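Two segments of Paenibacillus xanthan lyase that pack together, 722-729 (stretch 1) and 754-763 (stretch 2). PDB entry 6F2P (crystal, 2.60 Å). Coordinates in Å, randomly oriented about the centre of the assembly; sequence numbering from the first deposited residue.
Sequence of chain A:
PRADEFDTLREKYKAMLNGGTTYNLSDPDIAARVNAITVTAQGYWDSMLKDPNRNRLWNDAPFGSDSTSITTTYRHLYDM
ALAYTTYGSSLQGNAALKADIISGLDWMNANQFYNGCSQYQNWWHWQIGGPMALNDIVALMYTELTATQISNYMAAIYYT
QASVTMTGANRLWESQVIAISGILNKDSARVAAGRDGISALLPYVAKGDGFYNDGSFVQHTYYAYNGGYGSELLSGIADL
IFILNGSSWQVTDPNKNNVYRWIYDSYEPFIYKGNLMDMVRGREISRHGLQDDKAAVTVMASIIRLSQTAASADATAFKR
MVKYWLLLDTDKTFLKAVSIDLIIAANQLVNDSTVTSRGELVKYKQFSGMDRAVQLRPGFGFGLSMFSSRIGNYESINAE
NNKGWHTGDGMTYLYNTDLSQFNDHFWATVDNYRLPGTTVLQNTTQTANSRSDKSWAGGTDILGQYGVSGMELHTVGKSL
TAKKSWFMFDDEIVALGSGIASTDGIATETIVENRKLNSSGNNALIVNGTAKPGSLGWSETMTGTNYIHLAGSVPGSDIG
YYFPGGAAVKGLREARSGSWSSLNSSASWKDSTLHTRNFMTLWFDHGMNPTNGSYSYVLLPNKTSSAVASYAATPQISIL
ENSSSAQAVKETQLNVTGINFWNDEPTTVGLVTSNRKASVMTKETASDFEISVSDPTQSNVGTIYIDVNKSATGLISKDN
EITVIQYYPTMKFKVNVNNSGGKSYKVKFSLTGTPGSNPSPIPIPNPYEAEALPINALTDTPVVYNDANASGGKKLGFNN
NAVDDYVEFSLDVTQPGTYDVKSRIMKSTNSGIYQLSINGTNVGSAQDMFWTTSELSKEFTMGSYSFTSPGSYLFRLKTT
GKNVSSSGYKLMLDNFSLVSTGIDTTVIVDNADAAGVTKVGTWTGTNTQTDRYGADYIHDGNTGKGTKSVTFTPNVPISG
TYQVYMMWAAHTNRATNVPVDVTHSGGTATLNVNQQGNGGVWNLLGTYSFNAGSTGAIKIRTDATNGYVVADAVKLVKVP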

# COMPACT_ATOMS: atom_id res chain seq x y z
N ILE A 722 6.05 -12.99 11.42
CA ILE A 722 6.53 -12.52 12.72
C ILE A 722 7.39 -13.59 13.40
O ILE A 722 7.01 -14.75 13.46
CB ILE A 722 5.37 -12.19 13.68
CG1 ILE A 722 4.43 -11.16 13.06
CG2 ILE A 722 5.92 -11.69 15.01
CD1 ILE A 722 5.03 -9.79 12.98
N THR A 723 8.53 -13.19 13.93
CA THR A 723 9.34 -14.08 14.74
C THR A 723 9.54 -13.45 16.10
O THR A 723 10.19 -12.41 16.21
CB THR A 723 10.73 -14.31 14.13
OG1 THR A 723 10.59 -14.94 12.85
CG2 THR A 723 11.57 -15.19 15.02
N VAL A 724 8.95 -14.05 17.14
CA VAL A 724 9.08 -13.51 18.48
C VAL A 724 10.51 -13.70 19.00
O VAL A 724 11.08 -14.78 18.88
CB VAL A 724 8.09 -14.15 19.45
CG1 VAL A 724 8.27 -13.59 20.84
CG2 VAL A 724 6.68 -13.91 18.97
N ILE A 725 11.08 -12.65 19.56
CA ILE A 725 12.46 -12.71 20.04
C ILE A 725 12.55 -12.72 21.56
O ILE A 725 13.41 -13.38 22.13
CB ILE A 725 13.29 -11.55 19.46
CG1 ILE A 725 13.31 -11.65 17.93
CG2 ILE A 725 14.71 -11.55 20.01
CD1 ILE A 725 14.21 -10.64 17.28
N GLN A 726 11.62 -12.02 22.21
CA GLN A 726 11.60 -11.98 23.66
C GLN A 726 10.25 -11.56 24.21
O GLN A 726 9.54 -10.79 23.58
CB GLN A 726 12.67 -11.02 24.16
CG GLN A 726 12.85 -11.04 25.65
CD GLN A 726 13.89 -10.04 26.09
OE1 GLN A 726 15.06 -10.37 26.25
NE2 GLN A 726 13.46 -8.80 26.27
N TYR A 727 9.89 -12.07 25.38
CA TYR A 727 8.68 -11.67 26.09
C TYR A 727 8.97 -10.70 27.23
O TYR A 727 8.29 -9.69 27.39
CB TYR A 727 7.97 -12.89 26.65
CG TYR A 727 7.55 -13.88 25.60
CD1 TYR A 727 6.68 -13.50 24.58
CD2 TYR A 727 8.00 -15.18 25.62
CE1 TYR A 727 6.28 -14.39 23.61
CE2 TYR A 727 7.61 -16.09 24.66
CZ TYR A 727 6.75 -15.69 23.65
OH TYR A 727 6.36 -16.59 22.68
N TYR A 728 9.97 -11.03 28.04
CA TYR A 728 10.30 -10.22 29.21
C TYR A 728 11.82 -10.07 29.33
O TYR A 728 12.57 -10.93 28.89
CB TYR A 728 9.68 -10.82 30.47
CG TYR A 728 9.92 -12.31 30.65
CD1 TYR A 728 11.14 -12.80 31.12
CD2 TYR A 728 8.91 -13.23 30.36
CE1 TYR A 728 11.35 -14.16 31.28
CE2 TYR A 728 9.12 -14.60 30.53
CZ TYR A 728 10.34 -15.05 30.99
OH TYR A 728 10.55 -16.40 31.16
N PRO A 729 12.29 -8.96 29.92
CA PRO A 729 11.54 -7.85 30.52
C PRO A 729 10.87 -6.93 29.49
O PRO A 729 10.03 -6.11 29.87
CB PRO A 729 12.62 -7.08 31.28
CG PRO A 729 13.84 -7.28 30.45
CD PRO A 729 13.74 -8.70 29.92
N THR A 754 0.92 -16.78 34.28
CA THR A 754 2.27 -17.13 34.67
C THR A 754 3.18 -16.98 33.46
O THR A 754 2.85 -17.47 32.38
CB THR A 754 2.34 -18.56 35.25
OG1 THR A 754 2.10 -18.51 36.66
CG2 THR A 754 3.71 -19.21 34.99
N PRO A 755 4.31 -16.26 33.62
CA PRO A 755 5.27 -16.10 32.53
C PRO A 755 5.68 -17.44 31.95
O PRO A 755 6.00 -18.36 32.70
CB PRO A 755 6.46 -15.43 33.20
CG PRO A 755 5.87 -14.68 34.34
CD PRO A 755 4.69 -15.49 34.82
N GLY A 756 5.63 -17.55 30.62
CA GLY A 756 6.16 -18.71 29.93
C GLY A 756 7.64 -18.48 29.71
O GLY A 756 8.21 -17.54 30.25
N SER A 757 8.26 -19.33 28.91
CA SER A 757 9.69 -19.20 28.67
C SER A 757 9.99 -18.23 27.54
O SER A 757 9.31 -18.24 26.51
CB SER A 757 10.31 -20.57 28.37
OG SER A 757 10.30 -21.40 29.52
N ASN A 758 11.00 -17.39 27.73
CA ASN A 758 11.52 -16.57 26.65
C ASN A 758 12.06 -17.46 25.55
O ASN A 758 12.67 -18.49 25.84
CB ASN A 758 12.64 -15.66 27.14
CG ASN A 758 12.14 -14.34 27.67
OD1 ASN A 758 11.07 -13.86 27.27
ND2 ASN A 758 12.92 -13.72 28.56
N PRO A 759 11.84 -17.06 24.29
CA PRO A 759 12.44 -17.79 23.16
C PRO A 759 13.95 -17.93 23.32
O PRO A 759 14.60 -17.07 23.91
CB PRO A 759 12.11 -16.88 21.96
CG PRO A 759 10.86 -16.20 22.36
CD PRO A 759 11.02 -15.93 23.84
N SER A 760 14.49 -19.02 22.82
CA SER A 760 15.93 -19.21 22.88
C SER A 760 16.54 -18.19 21.94
O SER A 760 15.94 -17.85 20.91
CB SER A 760 16.32 -20.63 22.47
OG SER A 760 15.62 -21.59 23.24
N PRO A 761 17.72 -17.68 22.30
CA PRO A 761 18.47 -16.78 21.41
C PRO A 761 18.59 -17.38 20.01
O PRO A 761 18.66 -18.59 19.87
CB PRO A 761 19.85 -16.68 22.09
CG PRO A 761 19.83 -17.69 23.26
CD PRO A 761 18.39 -17.87 23.59
N ILE A 762 18.56 -16.53 18.99
CA ILE A 762 18.57 -16.99 17.61
C ILE A 762 19.98 -16.89 17.06
O ILE A 762 20.45 -15.80 16.76
CB ILE A 762 17.62 -16.15 16.74
CG1 ILE A 762 16.19 -16.24 17.27
CG2 ILE A 762 17.67 -16.59 15.28
CD1 ILE A 762 15.19 -15.47 16.43
N PRO A 763 20.67 -18.03 16.94
CA PRO A 763 22.08 -18.00 16.51
C PRO A 763 22.21 -17.59 15.05
O PRO A 763 21.19 -17.56 14.33
CB PRO A 763 22.54 -19.45 16.71
CG PRO A 763 21.29 -20.25 16.59
CD PRO A 763 20.17 -19.41 17.13
O HOH W 1 15.78 -14.84 20.88

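Stretch 1 runs as a β-strand from I722 to Q726 and then leaves it as a loop, with a cis peptide bond before P729. Stretch 2 has no regular secondary structure; the touching parts run 133° apart, and the nearest CA atoms across the stretches are those of Q726 and N758, 5.5 Å apart. The contact buries 489 Å², both sides summed, with the largest shares from N758, Y728 and P759.

N758 is the main polar anchor. Its CB points sideways, but the end of the side chain comes nearer to stretch 1, where N758 OD1 accepts hydrogen bonds from Y727 N (2.9 Å) and Y728 N (3.1 Å), while N758 ND2 donates to Y728 O (2.8 Å). A carboxamide suits this place because it offers acceptor and donor together to successive backbone groups. N758 ND2 also lies over one face of the Y728 ring, 3.2 Å from Y728 CE1. With chi1 at 48° (p), that side chain reaches across to stretch 2, so that Y728 OH donates to G756 O (2.8 Å) and Y728 CE2 packs on P755 CB (3.9 Å).

P759, with no amide hydrogen to satisfy, presents its ring to the strand and the start of the loop: P759 CG meets V724 CG1 at 4.0 Å and P759 CD approaches Y727 CE2 at 3.5 Å. Beyond it, a water donates to both I725 O (3.1 Å) and S760 O (3.0 Å), and I762 CD1 touches T723 CG2 at 3.9 Å.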